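Local coordinates for protein delta-aminolevulinic acid dehydratase (PDB 3OBK) that catalyses the condensation of two molecules of 5-aminolevulinic acid to porphobilinogen, an early step of tetrapyrrole biosynthesis, in an octameric assembly, at residues A[50-55]-A[73-78]; A[80-83]-A[89-92]; A[117-122]-A[131-136]; A[163-168]-A[187-192]; A[171-176]-A[195-200]. All blocks are in the same frame, centred on the assembly; numbering follows the deposited sequence.

Interaction 1 of 5, residues A[50-55]-A[73-78]; sequences LFVHDE and EDLLKE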
# COMPACT_ATOMS: atom_id res chain seq x y z
N LEU A 50 1.37 37.78 -16.25
CA LEU A 50 1.31 38.99 -17.06
C LEU A 50 2.52 39.14 -17.97
O LEU A 50 3.59 38.56 -17.73
CB LEU A 50 1.20 40.23 -16.18
CG LEU A 50 -0.02 40.27 -15.25
CD1 LEU A 50 0.17 41.31 -14.18
CD2 LEU A 50 -1.31 40.50 -16.08
N PHE A 51 2.31 39.92 -19.02
CA PHE A 51 3.31 40.19 -20.02
C PHE A 51 3.62 41.66 -20.02
O PHE A 51 2.69 42.49 -20.04
CB PHE A 51 2.76 39.84 -21.40
CG PHE A 51 2.39 38.42 -21.54
CD1 PHE A 51 3.36 37.46 -21.78
CD2 PHE A 51 1.07 38.02 -21.39
CE1 PHE A 51 3.00 36.12 -21.90
CE2 PHE A 51 0.72 36.70 -21.51
CZ PHE A 51 1.67 35.75 -21.76
N VAL A 52 4.92 41.96 -20.01
CA VAL A 52 5.39 43.33 -20.09
C VAL A 52 6.35 43.52 -21.26
O VAL A 52 7.16 42.65 -21.55
CB VAL A 52 6.09 43.78 -18.80
CG1 VAL A 52 7.22 42.85 -18.45
CG2 VAL A 52 6.59 45.24 -18.93
N HIS A 53 6.26 44.68 -21.91
CA HIS A 53 7.23 45.06 -22.94
C HIS A 53 7.73 46.49 -22.75
O HIS A 53 7.14 47.27 -22.02
CB HIS A 53 6.66 44.83 -24.36
CG HIS A 53 5.52 45.74 -24.74
ND1 HIS A 53 5.01 45.76 -26.03
CD2 HIS A 53 4.80 46.64 -24.04
CE1 HIS A 53 4.04 46.65 -26.10
NE2 HIS A 53 3.88 47.19 -24.90
N ASP A 54 8.81 46.83 -23.43
CA ASP A 54 9.44 48.13 -23.27
C ASP A 54 8.93 49.09 -24.33
O ASP A 54 9.68 49.51 -25.20
CB ASP A 54 10.97 47.99 -23.39
CG ASP A 54 11.72 48.89 -22.45
OD1 ASP A 54 11.15 49.88 -21.93
OD2 ASP A 54 12.89 48.57 -22.20
N GLU A 55 7.65 49.42 -24.27
CA GLU A 55 7.05 50.37 -25.20
C GLU A 55 6.18 51.27 -24.38
O GLU A 55 5.81 50.92 -23.27
CB GLU A 55 6.19 49.67 -26.23
CG GLU A 55 6.88 48.55 -27.03
CD GLU A 55 7.92 49.06 -28.05
OE1 GLU A 55 8.04 50.30 -28.26
OE2 GLU A 55 8.62 48.19 -28.63
N GLU A 73 4.02 51.12 -17.08
CA GLU A 73 3.03 51.87 -16.32
C GLU A 73 1.74 51.02 -16.14
O GLU A 73 1.20 50.93 -15.05
CB GLU A 73 2.74 53.19 -17.03
CG GLU A 73 1.93 54.13 -16.24
CD GLU A 73 0.82 54.83 -17.07
OE1 GLU A 73 1.09 55.90 -17.72
OE2 GLU A 73 -0.34 54.30 -17.02
N ASP A 74 1.28 50.40 -17.21
CA ASP A 74 0.06 49.60 -17.18
C ASP A 74 0.24 48.30 -16.40
O ASP A 74 -0.72 47.80 -15.81
CB ASP A 74 -0.45 49.30 -18.61
CG ASP A 74 -1.24 50.48 -19.24
OD1 ASP A 74 -1.53 51.45 -18.52
OD2 ASP A 74 -1.55 50.41 -20.44
N LEU A 75 1.47 47.77 -16.38
CA LEU A 75 1.81 46.65 -15.50
C LEU A 75 1.49 46.97 -14.05
O LEU A 75 0.80 46.22 -13.39
CB LEU A 75 3.29 46.25 -15.62
CG LEU A 75 3.77 45.09 -14.76
CD1 LEU A 75 3.04 43.74 -15.06
CD2 LEU A 75 5.28 44.93 -14.91
N LEU A 76 2.00 48.10 -13.57
CA LEU A 76 1.68 48.54 -12.23
C LEU A 76 0.17 48.72 -12.06
O LEU A 76 -0.37 48.30 -11.05
CB LEU A 76 2.41 49.82 -11.89
CG LEU A 76 3.94 49.93 -12.10
CD1 LEU A 76 4.48 51.13 -11.34
CD2 LEU A 76 4.74 48.67 -11.74
N LYS A 77 -0.53 49.30 -13.03
CA LYS A 77 -1.98 49.45 -12.90
C LYS A 77 -2.64 48.09 -12.75
O LYS A 77 -3.55 47.92 -11.94
CB LYS A 77 -2.64 50.23 -14.08
N GLU A 78 -2.17 47.13 -13.53
CA GLU A 78 -2.83 45.84 -13.59
C GLU A 78 -2.57 45.00 -12.33
O GLU A 78 -3.49 44.40 -11.80
CB GLU A 78 -2.39 45.09 -14.85
CG GLU A 78 -3.11 43.75 -15.10
CD GLU A 78 -4.53 43.92 -15.54
OE1 GLU A 78 -4.83 44.92 -16.22
OE2 GLU A 78 -5.37 43.04 -15.25
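L50 and V52, alternate residues of strand 46-53 on the side that meets helix 72-84, receive L75 and E78 from that helix. L75 meets both strand residues. Its CG lies anti to its own backbone N (chi1 -180°), which sends the isobutyl group off the helix with one methyl for each strand residue: L75 CD1 sits 3.9 Å from L50 CD1, and L75 CD2 sits 4.1 Å from V52 CB. The L50 and L75 side chains pass at a slant, not end on. L50 also uses its second branch, since L50 CD2 rests 3.8 Å from E78 CG one helical turn further on. E78 gives only methylene surface here; its chain bends at chi2 (73°), and the carboxylate is taken up elsewhere, OE2 pairing with K335 NZ in a salt bridge and with the Y48 hydroxyl. L75 is also covered by A118 and L122 of helix 114-125. The axes of strand 50-53 and helix 73-78 pass 8.9 Å apart and run nearly antiparallel, at 158°. The pair belongs to a beta-alpha-beta crossover of the TIM barrel, an outer helix packed on its strand.

Interaction 2 of 5, residues A[80-83]-A[89-92]; sequences GEAR and AFML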
# COMPACT_ATOMS: atom_id res chain seq x y z
N GLY A 80 -1.98 46.22 -9.44
CA GLY A 80 -2.81 46.92 -8.47
C GLY A 80 -4.28 46.53 -8.46
O GLY A 80 -4.87 46.42 -7.40
N GLU A 81 -4.89 46.38 -9.64
CA GLU A 81 -6.30 45.98 -9.72
C GLU A 81 -6.48 44.52 -9.22
O GLU A 81 -7.42 44.20 -8.50
CB GLU A 81 -6.82 46.11 -11.16
CG GLU A 81 -8.32 45.80 -11.26
CD GLU A 81 -8.87 45.70 -12.67
OE1 GLU A 81 -8.14 45.98 -13.63
OE2 GLU A 81 -10.06 45.34 -12.83
N ALA A 82 -5.55 43.65 -9.63
CA ALA A 82 -5.55 42.27 -9.21
C ALA A 82 -5.31 42.18 -7.70
O ALA A 82 -6.02 41.44 -7.00
CB ALA A 82 -4.54 41.46 -10.00
N ARG A 83 -4.38 42.96 -7.16
CA ARG A 83 -4.20 42.95 -5.70
C ARG A 83 -5.50 43.24 -4.95
O ARG A 83 -5.82 42.58 -3.96
CB ARG A 83 -3.14 43.95 -5.26
CG ARG A 83 -1.72 43.43 -5.47
CD ARG A 83 -0.71 44.55 -5.43
NE ARG A 83 -0.62 45.22 -4.12
CZ ARG A 83 0.05 44.75 -3.06
NH1 ARG A 83 0.69 43.57 -3.11
NH2 ARG A 83 0.10 45.46 -1.94
N ALA A 89 -0.20 36.74 -5.88
CA ALA A 89 0.97 36.21 -6.61
C ALA A 89 0.90 36.44 -8.11
O ALA A 89 -0.07 36.10 -8.76
CB ALA A 89 1.13 34.74 -6.34
N PHE A 90 1.99 36.96 -8.65
CA PHE A 90 2.02 37.42 -10.02
C PHE A 90 3.29 36.92 -10.68
O PHE A 90 4.38 37.02 -10.14
CB PHE A 90 2.02 38.95 -10.07
CG PHE A 90 0.86 39.57 -9.36
CD1 PHE A 90 -0.25 39.94 -10.06
CD2 PHE A 90 0.89 39.76 -8.01
CE1 PHE A 90 -1.32 40.50 -9.41
CE2 PHE A 90 -0.17 40.30 -7.35
CZ PHE A 90 -1.29 40.66 -8.05
N MET A 91 3.12 36.39 -11.87
CA MET A 91 4.21 35.78 -12.60
C MET A 91 4.45 36.75 -13.77
O MET A 91 3.50 37.22 -14.36
CB MET A 91 3.72 34.39 -13.05
CG MET A 91 4.72 33.36 -13.49
SD MET A 91 3.87 31.73 -13.75
CE MET A 91 4.11 30.84 -12.21
N LEU A 92 5.71 37.06 -14.08
CA LEU A 92 6.04 38.06 -15.10
C LEU A 92 6.88 37.55 -16.25
O LEU A 92 7.95 36.98 -16.07
CB LEU A 92 6.82 39.23 -14.48
CG LEU A 92 6.35 39.83 -13.17
CD1 LEU A 92 7.34 40.90 -12.82
CD2 LEU A 92 4.92 40.38 -13.27
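F90 points its side chain from strand 89-95 at A82 and R83, in the last turn of helix 72-84. Starting from CB, the chain takes CG to the side of the backbone N, anti to the carbonyl carbon (chi1 -56°), and this aims the far end of the ring at the helix. F90 CE1 lies 3.4 Å from A82 CB, a close approach of a methyl to the ring edge, in the ring plane. At the tip, F90 CZ is shared: it is 3.8 Å from R83 CG and 3.9 Å from A82 CB. F90 CE2 comes within 4.0 Å of R83 CG, so the arginine methylene approaches CZ and CE2 together, obliquely to the ring. The helix and strand are the last two elements of a beta-alpha-beta crossover of the TIM barrel, joined by a short turn, and F90 packs between helix and strand where the chain turns back; Y48 of the preceding strand and V129 also pack on it. R83 crosses the ring direction at about a right angle. Its chain turns at chi3 (64°) and carries the guanidinium, whose plane is tilted 39° from that of the ring, to a salt bridge with D128. A82 also rests on Y48 and I87, while the R83 side chain has F126 and V129 beside it.

Interaction 3 of 5, residues A[117-122]-A[131-136]; sequences RAIMAL and LLADVA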
# COMPACT_ATOMS: atom_id res chain seq x y z
N ARG A 117 13.87 45.31 -14.26
CA ARG A 117 13.30 46.63 -13.99
C ARG A 117 11.81 46.52 -13.62
O ARG A 117 11.32 47.28 -12.79
CB ARG A 117 13.47 47.57 -15.19
CG ARG A 117 14.87 48.06 -15.40
CD ARG A 117 14.95 49.08 -16.55
NE ARG A 117 15.11 48.43 -17.86
CZ ARG A 117 14.25 48.48 -18.89
NH1 ARG A 117 14.58 47.85 -20.00
NH2 ARG A 117 13.08 49.14 -18.84
N ALA A 118 11.10 45.59 -14.24
CA ALA A 118 9.70 45.38 -13.94
C ALA A 118 9.53 44.92 -12.51
O ALA A 118 8.63 45.38 -11.80
CB ALA A 118 9.10 44.36 -14.89
N ILE A 119 10.41 44.02 -12.08
CA ILE A 119 10.40 43.52 -10.72
C ILE A 119 10.70 44.64 -9.72
O ILE A 119 10.01 44.78 -8.73
CB ILE A 119 11.43 42.41 -10.51
CG1 ILE A 119 11.03 41.15 -11.26
CG2 ILE A 119 11.63 42.11 -9.02
CD1 ILE A 119 12.07 40.06 -11.17
N MET A 120 11.74 45.42 -9.99
CA MET A 120 12.09 46.53 -9.09
C MET A 120 10.98 47.54 -9.03
O MET A 120 10.65 48.01 -7.97
CB MET A 120 13.39 47.22 -9.50
CG MET A 120 14.64 46.42 -9.12
SD MET A 120 16.16 47.18 -9.75
CE MET A 120 16.42 46.31 -11.30
N ALA A 121 10.38 47.83 -10.17
CA ALA A 121 9.28 48.78 -10.21
C ALA A 121 8.05 48.28 -9.43
O ALA A 121 7.39 49.04 -8.74
CB ALA A 121 8.94 49.11 -11.66
N LEU A 122 7.74 47.00 -9.54
CA LEU A 122 6.57 46.45 -8.88
C LEU A 122 6.79 46.41 -7.39
O LEU A 122 5.90 46.77 -6.62
CB LEU A 122 6.25 45.06 -9.41
CG LEU A 122 5.51 45.09 -10.73
CD1 LEU A 122 5.48 43.72 -11.36
CD2 LEU A 122 4.11 45.60 -10.54
N LEU A 131 6.19 38.08 -6.28
CA LEU A 131 6.60 38.01 -7.69
C LEU A 131 7.33 36.72 -8.03
O LEU A 131 8.24 36.31 -7.35
CB LEU A 131 7.49 39.20 -8.05
CG LEU A 131 6.93 40.58 -7.73
CD1 LEU A 131 7.90 41.68 -8.20
CD2 LEU A 131 5.52 40.77 -8.33
N LEU A 132 6.89 36.09 -9.11
CA LEU A 132 7.47 34.84 -9.59
C LEU A 132 7.96 35.11 -11.00
O LEU A 132 7.17 35.45 -11.87
CB LEU A 132 6.40 33.74 -9.64
CG LEU A 132 5.77 33.12 -8.38
CD1 LEU A 132 5.30 34.21 -7.39
CD2 LEU A 132 4.58 32.17 -8.77
N ALA A 133 9.27 34.99 -11.23
CA ALA A 133 9.87 35.30 -12.53
C ALA A 133 10.24 33.99 -13.21
O ALA A 133 10.77 33.11 -12.57
CB ALA A 133 11.09 36.15 -12.35
N ASP A 134 9.96 33.86 -14.49
CA ASP A 134 10.32 32.67 -15.21
C ASP A 134 11.85 32.60 -15.36
O ASP A 134 12.53 33.63 -15.38
CB ASP A 134 9.63 32.69 -16.57
CG ASP A 134 9.78 31.40 -17.32
OD1 ASP A 134 8.84 30.55 -17.27
OD2 ASP A 134 10.84 31.23 -17.97
N VAL A 135 12.38 31.37 -15.43
CA VAL A 135 13.78 31.13 -15.78
C VAL A 135 13.81 30.19 -16.98
O VAL A 135 13.23 29.11 -16.96
CB VAL A 135 14.61 30.57 -14.61
CG1 VAL A 135 16.02 30.15 -15.07
CG2 VAL A 135 14.66 31.61 -13.48
N ALA A 136 14.46 30.64 -18.04
CA ALA A 136 14.40 30.00 -19.35
C ALA A 136 14.85 31.02 -20.36
O ALA A 136 14.64 32.24 -20.18
CB ALA A 136 13.01 29.49 -19.69
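No ring or other flat side chain enters where I119 and L122 meet L131 and A133; the one planar group involved is the I119 peptide, whose carbonyl O is 3.8 Å from L131 CD1. The rest is aliphatic. L131 CD1 is the focus, also 3.8 Å from I119 CG2 and 4.0 Å from L122 CB, so a single methyl is lodged between two residues one helical turn apart. L131 has CG beside the backbone N (chi1 -53°) and then runs straight out (chi2 -178°), which gives it the length to reach the helix. I119 divides its work between branches. CG2, the branch anti to the backbone N, meets L131, while the longer arm ends with I119 CD1 4.2 Å from A133 CB. The I119 and L131 side chains run antiparallel, side by side. The axes of helix 117-122 and strand 131-135 are 10.3 Å apart and almost exactly antiparallel, at 178°. Beyond A133 come two residues of the porphobilinogen pocket, D134 in the strand and A136 just after it, and D134 OD1 makes a hydrogen bond to S183 and a weak one to the ligand. The contact closes the beta-alpha-beta unit of strand 89-95, helix 114-125 and strand 130-135. I119 and L122 both touch L92 of the first strand; L122 leans on L75, L76 and V79 of helix 72-84, and I119 and A133 on L172 of helix 158-175.

Interaction 4 of 5, residues A[163-168]-A[187-192]; sequences HQLCKQ and DGRVSA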
# COMPACT_ATOMS: atom_id res chain seq x y z
N HIS A 163 24.22 26.74 -16.89
CA HIS A 163 25.09 27.84 -16.47
C HIS A 163 24.41 29.20 -16.73
O HIS A 163 24.41 30.06 -15.83
CB HIS A 163 26.43 27.75 -17.20
CG HIS A 163 27.50 28.66 -16.65
ND1 HIS A 163 27.51 29.11 -15.34
CD2 HIS A 163 28.62 29.14 -17.24
CE1 HIS A 163 28.59 29.86 -15.15
NE2 HIS A 163 29.29 29.87 -16.28
N GLN A 164 23.82 29.37 -17.92
CA GLN A 164 23.06 30.58 -18.25
C GLN A 164 21.87 30.77 -17.32
O GLN A 164 21.61 31.89 -16.86
CB GLN A 164 22.53 30.54 -19.69
CG GLN A 164 23.57 30.49 -20.82
CD GLN A 164 24.60 31.60 -20.76
OE1 GLN A 164 25.50 31.55 -19.95
NE2 GLN A 164 24.48 32.59 -21.62
N LEU A 165 21.14 29.70 -17.04
CA LEU A 165 19.96 29.81 -16.17
C LEU A 165 20.34 30.17 -14.74
O LEU A 165 19.57 30.87 -14.04
CB LEU A 165 19.18 28.50 -16.15
CG LEU A 165 18.64 27.99 -17.47
CD1 LEU A 165 18.03 26.61 -17.27
CD2 LEU A 165 17.65 28.97 -18.03
N CYS A 166 21.52 29.71 -14.30
CA CYS A 166 22.03 30.11 -13.00
C CYS A 166 22.29 31.61 -12.96
O CYS A 166 21.96 32.28 -11.96
CB CYS A 166 23.29 29.34 -12.62
SG CYS A 166 22.95 27.58 -12.23
N LYS A 167 22.81 32.16 -14.04
CA LYS A 167 23.05 33.60 -14.07
C LYS A 167 21.74 34.33 -14.06
O LYS A 167 21.58 35.28 -13.33
CB LYS A 167 23.86 34.02 -15.30
CG LYS A 167 25.32 33.59 -15.29
CD LYS A 167 25.87 33.87 -16.67
CE LYS A 167 27.34 33.61 -16.81
NZ LYS A 167 27.81 34.35 -18.04
N GLN A 168 20.80 33.87 -14.88
CA GLN A 168 19.47 34.43 -14.94
C GLN A 168 18.78 34.41 -13.60
O GLN A 168 18.22 35.44 -13.19
CB GLN A 168 18.57 33.71 -15.94
CG GLN A 168 17.21 34.41 -16.13
CD GLN A 168 16.31 33.69 -17.09
OE1 GLN A 168 16.52 32.52 -17.39
NE2 GLN A 168 15.31 34.39 -17.59
N ASP A 187 18.09 19.08 -17.65
CA ASP A 187 18.34 18.17 -16.59
C ASP A 187 19.17 18.82 -15.52
O ASP A 187 20.15 19.48 -15.81
CB ASP A 187 19.05 16.94 -17.12
CG ASP A 187 18.12 16.03 -17.85
OD1 ASP A 187 16.92 16.04 -17.50
OD2 ASP A 187 18.56 15.32 -18.78
N GLY A 188 18.77 18.65 -14.27
CA GLY A 188 19.61 19.08 -13.15
C GLY A 188 19.61 20.56 -12.84
O GLY A 188 20.33 20.98 -11.96
N ARG A 189 18.79 21.35 -13.51
CA ARG A 189 18.85 22.80 -13.26
C ARG A 189 18.42 23.19 -11.85
O ARG A 189 18.94 24.17 -11.31
CB ARG A 189 18.09 23.61 -14.34
CG ARG A 189 16.62 23.91 -14.13
CD ARG A 189 15.71 22.71 -14.37
NE ARG A 189 14.44 23.14 -14.95
CZ ARG A 189 13.33 22.41 -14.99
NH1 ARG A 189 13.30 21.20 -14.47
NH2 ARG A 189 12.23 22.91 -15.54
N VAL A 190 17.49 22.45 -11.23
CA VAL A 190 16.98 22.87 -9.93
C VAL A 190 18.12 22.94 -8.93
O VAL A 190 18.33 23.94 -8.28
CB VAL A 190 15.83 22.00 -9.35
CG1 VAL A 190 15.51 22.46 -7.95
CG2 VAL A 190 14.55 22.07 -10.26
N SER A 191 18.87 21.87 -8.83
CA SER A 191 19.93 21.82 -7.84
C SER A 191 21.00 22.85 -8.12
O SER A 191 21.56 23.41 -7.18
CB SER A 191 20.58 20.45 -7.82
OG SER A 191 21.53 20.35 -6.76
N ALA A 192 21.29 23.07 -9.41
CA ALA A 192 22.37 23.96 -9.80
C ALA A 192 21.96 25.37 -9.45
O ALA A 192 22.78 26.16 -8.91
CB ALA A 192 22.68 23.82 -11.29
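L165 and C166 of helix 158-175 face R189 and A192 at the start of helix 189-199, with CA atoms 7.7 Å apart for L165 and R189 and 6.9 Å apart for C166 and A192. C166 makes the closer approach. C166 SG, beside the backbone N and anti to the carbonyl carbon (chi1 -70°), lies 3.9 Å from A192 CB and 3.6 Å from A192 O, so sulfur meets both the methyl and the carbonyl of one residue. That carbonyl accepts a hydrogen bond from S196 OG, a turn later in the same helix. L165 uses one methyl, CD1, 4.2 Å from R189 CB. The two helices are consecutive outer helices of the TIM barrel, with strand 179-182 between them in the chain, and G188 occupies the N-cap position of the second. R189 offers only the root of its side chain to L165. Its CG takes the crowded position between N and carbonyl carbon (chi1 90°), and further bends at chi2 and chi3 lead the guanidinium away, to a salt bridge from NE to D184 and a hydrogen bond from NH2 to Y210 O. A bound magnesium ion lies about 4 Å from this side chain at nearest approach. Other subunits come close: D187 OD2 is hydrogen-bonded to R24 N of a neighbouring subunit, and S191 OG to Q20 NE2 of another.

Interaction 5 of 5, residues A[171-176]-A[195-200]; sequences TLARAG and ESLDME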
# COMPACT_ATOMS: atom_id res chain seq x y z
N THR A 171 20.31 37.14 -11.21
CA THR A 171 19.85 38.46 -11.58
C THR A 171 18.43 38.78 -11.12
O THR A 171 18.16 39.88 -10.62
CB THR A 171 19.92 38.65 -13.12
OG1 THR A 171 21.26 38.38 -13.57
CG2 THR A 171 19.58 40.05 -13.48
N LEU A 172 17.52 37.82 -11.28
CA LEU A 172 16.11 38.00 -10.90
C LEU A 172 15.91 38.02 -9.39
O LEU A 172 15.18 38.87 -8.85
CB LEU A 172 15.29 36.89 -11.52
CG LEU A 172 15.22 36.87 -13.05
CD1 LEU A 172 14.38 35.66 -13.46
CD2 LEU A 172 14.63 38.16 -13.63
N ALA A 173 16.59 37.10 -8.71
CA ALA A 173 16.63 37.08 -7.26
C ALA A 173 17.14 38.43 -6.77
O ALA A 173 16.51 39.09 -5.93
CB ALA A 173 17.52 35.97 -6.76
N ARG A 174 18.28 38.86 -7.31
CA ARG A 174 18.88 40.12 -6.84
C ARG A 174 17.94 41.30 -7.09
O ARG A 174 17.93 42.24 -6.30
CB ARG A 174 20.25 40.39 -7.48
CG ARG A 174 21.43 39.80 -6.75
CD ARG A 174 22.67 40.02 -7.59
NE ARG A 174 23.88 39.32 -7.13
CZ ARG A 174 24.95 39.06 -7.89
NH1 ARG A 174 24.99 39.40 -9.18
NH2 ARG A 174 26.00 38.43 -7.36
N ALA A 175 17.17 41.25 -8.18
CA ALA A 175 16.23 42.34 -8.53
C ALA A 175 15.07 42.45 -7.56
O ALA A 175 14.45 43.49 -7.48
CB ALA A 175 15.70 42.19 -9.98
N GLY A 176 14.79 41.37 -6.84
CA GLY A 176 13.69 41.32 -5.88
C GLY A 176 12.71 40.17 -6.08
O GLY A 176 11.79 40.02 -5.30
N GLU A 195 22.09 26.07 -5.63
CA GLU A 195 23.39 26.22 -5.00
C GLU A 195 23.96 27.56 -5.33
O GLU A 195 24.57 28.18 -4.47
CB GLU A 195 24.36 25.13 -5.47
CG GLU A 195 25.57 24.97 -4.59
CD GLU A 195 26.56 23.88 -5.07
OE1 GLU A 195 26.24 22.68 -4.91
OE2 GLU A 195 27.66 24.24 -5.56
N SER A 196 23.77 27.98 -6.58
CA SER A 196 24.14 29.31 -7.05
C SER A 196 23.46 30.38 -6.23
O SER A 196 24.12 31.32 -5.75
CB SER A 196 23.74 29.49 -8.52
OG SER A 196 24.36 28.51 -9.34
N LEU A 197 22.15 30.25 -6.07
CA LEU A 197 21.40 31.17 -5.24
C LEU A 197 22.00 31.24 -3.84
O LEU A 197 22.21 32.31 -3.30
CB LEU A 197 19.92 30.77 -5.17
CG LEU A 197 19.11 31.02 -6.45
CD1 LEU A 197 17.71 30.47 -6.33
CD2 LEU A 197 19.04 32.49 -6.79
N ASP A 198 22.29 30.09 -3.26
CA ASP A 198 22.70 30.02 -1.87
C ASP A 198 24.10 30.57 -1.68
O ASP A 198 24.38 31.24 -0.71
CB ASP A 198 22.61 28.58 -1.38
CG ASP A 198 21.19 28.07 -1.34
OD1 ASP A 198 20.23 28.80 -1.70
OD2 ASP A 198 21.02 26.93 -0.91
N MET A 199 24.98 30.29 -2.63
CA MET A 199 26.30 30.87 -2.58
C MET A 199 26.26 32.39 -2.73
O MET A 199 27.17 33.06 -2.26
CB MET A 199 27.20 30.28 -3.65
CG MET A 199 27.70 28.90 -3.34
SD MET A 199 28.73 28.25 -4.69
CE MET A 199 27.73 28.59 -6.15
N GLU A 200 25.24 32.93 -3.39
CA GLU A 200 25.18 34.39 -3.53
C GLU A 200 24.44 35.06 -2.39
O GLU A 200 24.33 36.28 -2.40
CB GLU A 200 24.63 34.85 -4.88
CG GLU A 200 25.56 34.57 -6.07
CD GLU A 200 26.88 35.38 -6.09
OE1 GLU A 200 27.08 36.29 -5.24
OE2 GLU A 200 27.73 35.08 -6.98
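R174 and E200 form the charged part of the contact, a salt bridge with R174 NH2 3.2 Å from E200 OE1. The oxygen comes to the edge of the guanidinium, near its plane, but the carboxylate itself is turned steeply, the two planes being 74° apart. R174 reaches across by staying extended from CG to NE; E200 instead bends at chi2 (-67°), turning its carboxylate to the arginine. R174 lies at the solvent-exposed border, and E200 OE2 has a weak hydrogen bond to N11 of a neighbouring subunit, whose Y12 packs on both residues. The apolar part is one pair, A173 CB and L197 CD2, 3.8 Å apart. The alanine methyl points toward helix 189-199, and L197 bends toward it only further out, through its CD2 branch. Among backbone bonds, helix 158-175 ends in a Schellman motif: G176, with positive phi (126°), donates its N to A173 O at 3.0 Å and more weakly to L172 O. Main-chain atoms of M199 are also hydrogen-bonded to that neighbouring subunit. In the barrel these are adjacent outer helices. From helix 158-175, L172 packs inward on A133 and V135 of strand 130-135 and laterally on L115 and I119 of helix 114-125, while A173 also meets C202 and T205 in the loop leading to strand 206-213.

From the N terminus, interaction 1 closes the excursion between strand 46-53 and helix 72-84, which holds two short strands, interaction 2 the short turn from that helix into strand 89-95, and interaction 3 the link from helix 114-125 to strand 130-135. These three follow in series, neither nested nor crossed, around neighbouring parallel strands: L50 bonds to M91, F90 and L92 to L132, and the D54-R117 salt bridge ties interaction 1 to 3. Interactions 4 and 5 both span the excursion through strand 179-182 between helices 158-175 and 189-199; they cross, their segments alternating, and C166 meets S196. Q168 and L172 join helix 158-175 to strand 130-135, so the five contacts make a continuous arc of the barrel wall.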